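PDB 2WQK: 5'-nucleotidase SurE from Aquifex aeolicus, which probably catalyses the metal-dependent hydrolysis of nucleoside 5'-monophosphates to nucleosides and phosphate. Local coordinates for residues K176-G181 against S227-H232; D87-G92 against I120-F125; V30-P35 against T59-V64. All blocks are in the same frame, centred on the assembly; numbering follows the deposited sequence.

Contact 1: K176-G181 against S227-H232; sequences KVTRQG and SVTPLH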
loop_
_atom_site.group_PDB
_atom_site.type_symbol
_atom_site.label_atom_id
_atom_site.label_comp_id
_atom_site.label_asym_id
_atom_site.label_seq_id
_atom_site.Cartn_x
_atom_site.Cartn_y
_atom_site.Cartn_z
ATOM N N LYS A 176 31.841 7.149 -19.105
ATOM C CA LYS A 176 32.771 7.438 -18.038
ATOM C C LYS A 176 32.536 6.515 -16.838
ATOM O O LYS A 176 31.408 6.315 -16.422
ATOM C CB LYS A 176 32.594 8.885 -17.566
ATOM C CG LYS A 176 33.032 9.932 -18.608
ATOM C CD LYS A 176 32.782 11.330 -18.114
ATOM C CE LYS A 176 33.758 11.735 -17.039
ATOM N NZ LYS A 176 35.205 11.646 -17.432
ATOM N N VAL A 177 33.635 6.030 -16.303
ATOM C CA VAL A 177 33.657 5.375 -14.997
ATOM C C VAL A 177 33.581 6.487 -13.938
ATOM O O VAL A 177 34.355 7.443 -13.981
ATOM C CB VAL A 177 34.920 4.526 -14.818
ATOM C CG1 VAL A 177 35.050 3.997 -13.362
ATOM C CG2 VAL A 177 34.951 3.409 -15.865
ATOM N N THR A 178 32.646 6.354 -12.997
ATOM C CA THR A 178 32.287 7.419 -12.066
ATOM C C THR A 178 32.208 6.862 -10.619
ATOM O O THR A 178 32.115 5.645 -10.400
ATOM C CB THR A 178 30.904 7.996 -12.413
ATOM O OG1 THR A 178 29.944 6.949 -12.365
ATOM C CG2 THR A 178 30.901 8.675 -13.809
ATOM N N ARG A 179 32.307 7.777 -9.655
ATOM C CA ARG A 179 31.948 7.470 -8.274
ATOM C C ARG A 179 30.518 7.888 -7.957
ATOM O O ARG A 179 29.945 8.750 -8.607
ATOM C CB ARG A 179 32.923 8.157 -7.291
ATOM C CG ARG A 179 32.875 9.672 -7.249
ATOM C CD ARG A 179 33.820 10.239 -6.210
ATOM N NE ARG A 179 33.672 11.698 -6.100
ATOM C CZ ARG A 179 34.283 12.573 -6.848
ATOM N NH1 ARG A 179 35.073 12.163 -7.825
ATOM N NH2 ARG A 179 34.062 13.890 -6.626
ATOM N N GLN A 180 29.970 7.311 -6.887
ATOM C CA GLN A 180 28.682 7.720 -6.363
ATOM C C GLN A 180 28.809 9.167 -5.851
ATOM O O GLN A 180 29.607 9.446 -4.977
ATOM C CB GLN A 180 28.299 6.818 -5.178
ATOM C CG GLN A 180 26.948 7.131 -4.532
ATOM C CD GLN A 180 26.737 6.318 -3.290
ATOM O OE1 GLN A 180 27.682 6.010 -2.588
ATOM N NE2 GLN A 180 25.490 5.993 -3.003
ATOM N N GLY A 181 27.987 10.070 -6.358
ATOM C CA GLY A 181 27.999 11.448 -5.905
ATOM C C GLY A 181 27.190 11.589 -4.626
ATOM O O GLY A 181 26.594 10.651 -4.131
ATOM N N SER A 227 27.259 7.211 -17.263
ATOM C CA SER A 227 27.945 6.973 -16.004
ATOM C C SER A 227 27.931 5.488 -15.687
ATOM O O SER A 227 26.859 4.893 -15.655
ATOM C CB SER A 227 27.179 7.680 -14.882
ATOM O OG SER A 227 27.601 7.240 -13.606
ATOM N N VAL A 228 29.103 4.940 -15.374
ATOM C CA VAL A 228 29.198 3.559 -14.877
ATOM C C VAL A 228 29.944 3.605 -13.541
ATOM O O VAL A 228 31.122 3.907 -13.511
ATOM C CB VAL A 228 29.944 2.629 -15.855
ATOM C CG1 VAL A 228 29.993 1.217 -15.282
ATOM C CG2 VAL A 228 29.344 2.662 -17.300
ATOM N N THR A 229 29.235 3.288 -12.437
ATOM C CA THR A 229 29.842 3.287 -11.112
ATOM C C THR A 229 29.966 1.828 -10.629
ATOM O O THR A 229 28.971 1.111 -10.600
ATOM C CB THR A 229 28.962 4.016 -10.086
ATOM O OG1 THR A 229 28.670 5.344 -10.543
ATOM C CG2 THR A 229 29.635 4.044 -8.675
ATOM N N PRO A 230 31.179 1.426 -10.222
ATOM C CA PRO A 230 31.359 0.107 -9.611
ATOM C C PRO A 230 30.978 0.249 -8.130
ATOM O O PRO A 230 31.552 1.084 -7.403
ATOM C CB PRO A 230 32.852 -0.176 -9.763
ATOM C CG PRO A 230 33.493 1.177 -9.746
ATOM C CD PRO A 230 32.456 2.181 -10.267
ATOM N N LEU A 231 30.009 -0.547 -7.709
ATOM C CA LEU A 231 29.516 -0.520 -6.320
ATOM C C LEU A 231 30.026 -1.742 -5.575
ATOM O O LEU A 231 30.059 -2.861 -6.117
ATOM C CB LEU A 231 27.990 -0.578 -6.318
ATOM C CG LEU A 231 27.225 0.559 -7.007
ATOM C CD1 LEU A 231 25.692 0.346 -6.996
ATOM C CD2 LEU A 231 27.611 1.904 -6.338
ATOM N N HIS A 232 30.344 -1.517 -4.296
ATOM C CA HIS A 232 30.617 -2.599 -3.380
ATOM C C HIS A 232 29.378 -3.436 -3.131
ATOM O O HIS A 232 28.313 -2.883 -2.873
ATOM C CB HIS A 232 31.037 -2.055 -1.998
ATOM C CG HIS A 232 32.434 -1.585 -1.901
ATOM N ND1 HIS A 232 33.514 -2.435 -1.923
ATOM C CD2 HIS A 232 32.924 -0.345 -1.645
ATOM C CE1 HIS A 232 34.621 -1.723 -1.739
ATOM N NE2 HIS A 232 34.285 -0.455 -1.567
#

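Contact 2: D87-G92 against I120-F125; sequences DLVLSG and IPSIAF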
loop_
_atom_site.group_PDB
_atom_site.type_symbol
_atom_site.label_atom_id
_atom_site.label_comp_id
_atom_site.label_asym_id
_atom_site.label_seq_id
_atom_site.Cartn_x
_atom_site.Cartn_y
_atom_site.Cartn_z
ATOM N N ASP A 87 24.914 -15.748 -17.662
ATOM C CA ASP A 87 26.138 -15.002 -17.783
ATOM C C ASP A 87 26.068 -13.683 -17.018
ATOM O O ASP A 87 27.097 -13.226 -16.482
ATOM C CB ASP A 87 26.479 -14.768 -19.254
ATOM C CG ASP A 87 26.765 -16.074 -19.967
ATOM O OD1 ASP A 87 27.946 -16.453 -19.957
ATOM O OD2 ASP A 87 25.827 -16.768 -20.426
ATOM N N LEU A 88 24.893 -13.075 -17.045
ATOM C CA LEU A 88 24.651 -11.801 -16.358
ATOM C C LEU A 88 23.223 -11.728 -15.860
ATOM O O LEU A 88 22.317 -12.338 -16.430
ATOM C CB LEU A 88 24.847 -10.581 -17.292
ATOM C CG LEU A 88 26.239 -10.290 -17.871
ATOM C CD1 LEU A 88 26.191 -9.329 -19.085
ATOM C CD2 LEU A 88 27.154 -9.719 -16.829
ATOM N N VAL A 89 23.065 -11.001 -14.732
ATOM C CA VAL A 89 21.774 -10.514 -14.306
ATOM C C VAL A 89 21.762 -9.028 -14.632
ATOM O O VAL A 89 22.725 -8.294 -14.301
ATOM C CB VAL A 89 21.528 -10.719 -12.775
ATOM C CG1 VAL A 89 20.329 -9.898 -12.352
ATOM C CG2 VAL A 89 21.406 -12.231 -12.479
ATOM N N LEU A 90 20.701 -8.590 -15.318
ATOM C CA LEU A 90 20.556 -7.202 -15.784
ATOM C C LEU A 90 19.247 -6.688 -15.238
ATOM O O LEU A 90 18.283 -7.420 -15.157
ATOM C CB LEU A 90 20.508 -7.175 -17.330
ATOM C CG LEU A 90 21.754 -7.800 -17.989
ATOM C CD1 LEU A 90 21.587 -7.853 -19.521
ATOM C CD2 LEU A 90 23.049 -7.092 -17.631
ATOM N N SER A 91 19.241 -5.425 -14.822
ATOM C CA SER A 91 18.054 -4.834 -14.245
ATOM C C SER A 91 17.828 -3.453 -14.836
ATOM O O SER A 91 18.710 -2.616 -14.789
ATOM C CB SER A 91 18.268 -4.692 -12.721
ATOM O OG SER A 91 17.109 -4.222 -12.099
ATOM N N GLY A 92 16.662 -3.257 -15.419
ATOM C CA GLY A 92 16.331 -1.991 -16.076
ATOM C C GLY A 92 15.687 -2.236 -17.431
ATOM O O GLY A 92 15.177 -3.331 -17.691
ATOM N N ILE A 120 26.552 -13.989 -9.506
ATOM C CA ILE A 120 26.428 -13.745 -10.960
ATOM C C ILE A 120 26.806 -12.286 -11.241
ATOM O O ILE A 120 26.313 -11.404 -10.564
ATOM C CB ILE A 120 24.973 -13.952 -11.442
ATOM C CG1 ILE A 120 24.409 -15.320 -11.006
ATOM C CG2 ILE A 120 24.917 -13.718 -12.965
ATOM C CD1 ILE A 120 22.875 -15.428 -10.885
ATOM N N PRO A 121 27.657 -12.019 -12.233
ATOM C CA PRO A 121 27.995 -10.638 -12.583
ATOM C C PRO A 121 26.703 -9.901 -12.968
ATOM O O PRO A 121 25.821 -10.471 -13.660
ATOM C CB PRO A 121 28.958 -10.772 -13.759
ATOM C CG PRO A 121 29.430 -12.213 -13.682
ATOM C CD PRO A 121 28.381 -13.002 -13.056
ATOM N N SER A 122 26.598 -8.630 -12.541
ATOM C CA SER A 122 25.312 -7.942 -12.628
ATOM C C SER A 122 25.441 -6.453 -12.908
ATOM O O SER A 122 26.407 -5.830 -12.492
ATOM C CB SER A 122 24.444 -8.181 -11.399
ATOM O OG SER A 122 24.300 -9.554 -11.066
ATOM N N ILE A 123 24.439 -5.907 -13.598
ATOM C CA ILE A 123 24.429 -4.508 -14.020
ATOM C C ILE A 123 23.017 -3.974 -13.928
ATOM O O ILE A 123 22.061 -4.641 -14.336
ATOM C CB ILE A 123 24.871 -4.355 -15.515
ATOM C CG1 ILE A 123 26.170 -5.083 -15.799
ATOM C CG2 ILE A 123 24.955 -2.917 -15.870
ATOM C CD1 ILE A 123 26.560 -5.089 -17.313
ATOM N N ALA A 124 22.912 -2.772 -13.361
ATOM C CA ALA A 124 21.654 -1.989 -13.309
ATOM C C ALA A 124 21.757 -0.873 -14.372
ATOM O O ALA A 124 22.823 -0.249 -14.466
ATOM C CB ALA A 124 21.452 -1.330 -11.923
ATOM N N PHE A 125 20.655 -0.617 -15.105
ATOM C CA PHE A 125 20.617 0.461 -16.089
ATOM C C PHE A 125 19.416 1.342 -15.768
ATOM O O PHE A 125 18.289 0.843 -15.613
ATOM C CB PHE A 125 20.357 -0.142 -17.480
ATOM C CG PHE A 125 21.464 -1.055 -17.987
ATOM C CD1 PHE A 125 22.633 -0.515 -18.509
ATOM C CD2 PHE A 125 21.311 -2.432 -18.019
ATOM C CE1 PHE A 125 23.641 -1.338 -19.004
ATOM C CE2 PHE A 125 22.325 -3.250 -18.530
ATOM C CZ PHE A 125 23.459 -2.705 -19.010
#

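Contact 3: V30-P35 against T59-V64; sequences VVVVAP and TDFYTV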
loop_
_atom_site.group_PDB
_atom_site.type_symbol
_atom_site.label_atom_id
_atom_site.label_comp_id
_atom_site.label_asym_id
_atom_site.label_seq_id
_atom_site.Cartn_x
_atom_site.Cartn_y
_atom_site.Cartn_z
ATOM N N VAL A 30 17.632 -13.886 -23.858
ATOM C CA VAL A 30 17.146 -12.998 -22.792
ATOM C C VAL A 30 15.999 -13.710 -22.121
ATOM O O VAL A 30 14.983 -13.985 -22.754
ATOM C CB VAL A 30 16.637 -11.623 -23.329
ATOM C CG1 VAL A 30 16.304 -10.734 -22.150
ATOM C CG2 VAL A 30 17.681 -10.984 -24.295
ATOM N N VAL A 31 16.132 -13.927 -20.807
ATOM C CA VAL A 31 15.061 -14.517 -20.026
ATOM C C VAL A 31 14.574 -13.416 -19.100
ATOM O O VAL A 31 15.334 -12.934 -18.252
ATOM C CB VAL A 31 15.533 -15.754 -19.223
ATOM C CG1 VAL A 31 14.401 -16.309 -18.332
ATOM C CG2 VAL A 31 16.065 -16.853 -20.211
ATOM N N VAL A 32 13.329 -13.020 -19.300
ATOM C CA VAL A 32 12.742 -11.920 -18.501
ATOM C C VAL A 32 11.914 -12.508 -17.380
ATOM O O VAL A 32 11.052 -13.366 -17.600
ATOM C CB VAL A 32 11.810 -11.030 -19.326
ATOM C CG1 VAL A 32 10.955 -10.038 -18.482
ATOM C CG2 VAL A 32 12.621 -10.280 -20.362
ATOM N N VAL A 33 12.141 -11.979 -16.176
ATOM C CA VAL A 33 11.245 -12.261 -15.044
ATOM C C VAL A 33 11.073 -10.883 -14.388
ATOM O O VAL A 33 12.058 -10.306 -13.901
ATOM C CB VAL A 33 11.849 -13.284 -14.041
ATOM C CG1 VAL A 33 10.859 -13.597 -12.925
ATOM C CG2 VAL A 33 12.253 -14.570 -14.792
ATOM N N ALA A 34 9.854 -10.366 -14.421
ATOM C CA ALA A 34 9.660 -8.975 -13.955
ATOM C C ALA A 34 8.318 -8.823 -13.207
ATOM O O ALA A 34 7.380 -9.620 -13.384
ATOM C CB ALA A 34 9.718 -8.019 -15.143
ATOM N N PRO A 35 8.233 -7.796 -12.353
ATOM C CA PRO A 35 6.979 -7.584 -11.646
ATOM C C PRO A 35 5.789 -7.305 -12.577
ATOM O O PRO A 35 5.964 -6.863 -13.717
ATOM C CB PRO A 35 7.266 -6.343 -10.764
ATOM C CG PRO A 35 8.786 -6.248 -10.674
ATOM C CD PRO A 35 9.265 -6.796 -12.030
ATOM N N THR A 59 7.438 -17.235 -24.393
ATOM C CA THR A 59 8.667 -17.985 -24.233
ATOM C C THR A 59 9.699 -17.097 -23.549
ATOM O O THR A 59 9.871 -15.949 -23.950
ATOM C CB THR A 59 9.167 -18.476 -25.578
ATOM O OG1 THR A 59 8.125 -19.279 -26.117
ATOM C CG2 THR A 59 10.395 -19.299 -25.458
ATOM N N ASP A 60 10.293 -17.631 -22.483
ATOM C CA ASP A 60 11.343 -16.915 -21.749
ATOM C C ASP A 60 10.883 -15.538 -21.235
ATOM O O ASP A 60 11.708 -14.641 -21.132
ATOM C CB ASP A 60 12.592 -16.715 -22.614
ATOM C CG ASP A 60 13.287 -18.016 -22.942
ATOM O OD1 ASP A 60 13.211 -18.938 -22.116
ATOM O OD2 ASP A 60 13.925 -18.067 -24.029
ATOM N N PHE A 61 9.598 -15.382 -20.931
ATOM C CA PHE A 61 9.088 -14.078 -20.491
ATOM C C PHE A 61 8.021 -14.342 -19.427
ATOM O O PHE A 61 6.917 -14.836 -19.732
ATOM C CB PHE A 61 8.562 -13.319 -21.706
ATOM C CG PHE A 61 8.384 -11.862 -21.506
ATOM C CD1 PHE A 61 9.081 -10.941 -22.258
ATOM C CD2 PHE A 61 7.514 -11.386 -20.557
ATOM C CE1 PHE A 61 8.923 -9.580 -22.057
ATOM C CE2 PHE A 61 7.325 -10.007 -20.401
ATOM C CZ PHE A 61 8.026 -9.127 -21.128
ATOM N N TYR A 62 8.372 -14.013 -18.184
ATOM C CA TYR A 62 7.543 -14.362 -17.024
ATOM C C TYR A 62 7.303 -13.132 -16.180
ATOM O O TYR A 62 8.116 -12.205 -16.157
ATOM C CB TYR A 62 8.260 -15.358 -16.139
ATOM C CG TYR A 62 8.435 -16.694 -16.800
ATOM C CD1 TYR A 62 7.518 -17.735 -16.564
ATOM C CD2 TYR A 62 9.504 -16.910 -17.656
ATOM C CE1 TYR A 62 7.683 -18.974 -17.198
ATOM C CE2 TYR A 62 9.650 -18.136 -18.318
ATOM C CZ TYR A 62 8.752 -19.161 -18.065
ATOM O OH TYR A 62 8.941 -20.367 -18.730
ATOM N N THR A 63 6.166 -13.130 -15.503
ATOM C CA THR A 63 5.936 -12.096 -14.505
ATOM C C THR A 63 5.667 -12.724 -13.155
ATOM O O THR A 63 5.019 -13.772 -13.045
ATOM C CB THR A 63 4.766 -11.149 -14.887
ATOM O OG1 THR A 63 4.678 -10.068 -13.938
ATOM C CG2 THR A 63 3.390 -11.863 -15.031
ATOM N N VAL A 64 6.160 -12.029 -12.122
ATOM C CA VAL A 64 5.906 -12.410 -10.748
ATOM C C VAL A 64 4.883 -11.391 -10.184
ATOM O O VAL A 64 5.124 -10.178 -10.144
ATOM C CB VAL A 64 7.191 -12.437 -9.858
ATOM C CG1 VAL A 64 6.824 -12.906 -8.438
ATOM C CG2 VAL A 64 8.274 -13.346 -10.439
HETATM O O HOH W 1 12.484 -12.923 -23.191
#

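Contact 1: K176-G181 against S227-H232
Lys176 and Val177 pair in parallel with Ser227 and Val228, at the very end of strand 174-177. Val228 brackets Val177: its N donates to Lys176 O at 2.9 Å, and its O accepts from Thr178 N, also at 2.9 Å. Beyond this the chains part, and over residues 176-180 and 227-230 their directions differ by 62°. At the parting point the side chains take over from the backbone. Thr178 OG1, set between its own backbone N and carbonyl carbon (chi1 58°), is hydrogen-bonded to both Ser227 OG and Thr229 OG1, 2.7 Å each. Thr229, crossing Thr178 at about a right angle, also brings CG2 to 3.7 Å from Gln180 N, which bonds to Thr236 OG1 of the second subunit. On the side of Val177, Pro230 CD meets Thr178 O at 3.5 Å. Helix 217-222 lies against Thr178 and Ser227 through Asp217, while strand 225-232 runs between strand 174-177, the last of the sheet within this chain, and antiparallel strand 158-165, whose Val162 touches Val228.

Contact 2: D87-G92 against I120-F125
Phe125 N donates to Ser91 O at 2.8 Å, nearly straight (163° at the hydrogen), the shortest link in a ladder that ties strand 88-94 to strand 122-128. Three more backbone bonds precede it: Val89 N to Pro121 O, Ile123 N to Val89 O and Ser91 N to Ile123 O, each 3.0 Å long. Val89 and Ser91 thus use both N and O toward this neighbour, while Leu90 turns its own backbone to strand 3-7, the alternation expected of parallel strands.

Just where strand 122-128 begins, Ser122 OG, anti to the carbonyl carbon (chi1 -51°), bonds back to Ile120 O, two residues earlier, at 2.8 Å, approaching from above the carbonyl plane. On the same face, Val89 CG2 meets Ile120 CG2 at 3.8 Å, the two side chains crossing at about a right angle. The other face is built from Leu90, Ile123 and Phe125. Leu90 and Ile123 lie side by side, pointing the same way, and Leu90 CD2 touches Phe125 CE2 at the ring edge, 4.0 Å away; Ile123 CG2 lies over one ring face, offset toward the rim.

Together with helix 107-117 the strands form a beta-alpha-beta crossover, and Ser91 OG bonds back to Thr108 O of that helix. Strand 88-94 ends in Asn94, which with Asp10 and Ser40 binds the sodium ion, so the strand carries on from this ladder to the metal site, with Gly92 about 8 Å from the sodium ion. Helix 135-152 packs on Leu88 and Phe125 through Val146, strand 3-7 borders strand 88-94, and antiparallel strand 158-165 borders strand 122-128.

Contact 3: V30-P35 against T59-V64
Ala34 O is gripped twice by the facing segment: Val64 N donates to it at 3.0 Å and Thr63 OG1 at 2.8 Å, the two arriving from opposite faces of the carbonyl plane. Thr63 OG1 can do so because it is anti to its backbone N (chi1 -174°). A second doubly used acceptor lies at the other end. Asp60 O takes Val32 N at 2.9 Å and also a water at 2.8 Å, and the same water donates to Val30 O, bridging the two segments just ahead of strand 61-64. Between these ends, Tyr62 N bonds to Val32 O at 2.8 Å, and Tyr62 O in turn accepts from Ala34 N. Val32 and Ala34 thus turn both backbone N and O to segment 59-64, whereas Val31 bonds to Phe4 and Leu6 of strand 3-7, and Val33 to Leu6.

This parallel pairing belongs to the Rossmann-like sheet of the SurE fold, with strand 3-7 on one flank and antiparallel strand 52-58 on the other. Pro35, at the end of its strand, comes within about 5 Å (side chain to side chain) of Asp9, a predicted metal ligand.

Val32 and Phe61 point the same way, and Val32 CG1 sits 4.0 Å from the ring centroid, over the face, a CH-pi contact; Phe61 also touches Asn18 and Arg21 of helix 15-24. On the reverse face Val33 CG1 meets Val64 CG2 at 3.6 Å, and helix 69-80 covers Val33 and Tyr62 through Cys72 and Ile80. The carboxylate of Asp60 is held by Arg29, whose NH1 forms a salt bridge with OD2.

Overall arrangement
All three contacts are parallel strand pairs in one mixed sheet, met in the chain order contact 3, contact 2, contact 1. Contact 2 lies near the middle, its centre about 15 Å from that of contact 1 and about 14 Å from that of contact 3. Contacts 1 and 3, whose centres are about 28 Å apart, lie on opposite sides of the chain's centre. Strand 3-7 separates contact 3 from contact 2, and antiparallel strand 158-165 separates contact 2 from contact 1. The metal site forms beside contacts 2 and 3, while contact 1, away from it, meets the second subunit: the same sheet thus carries the metal site, where the predicted chemistry would take place, and a surface that meets another subunit.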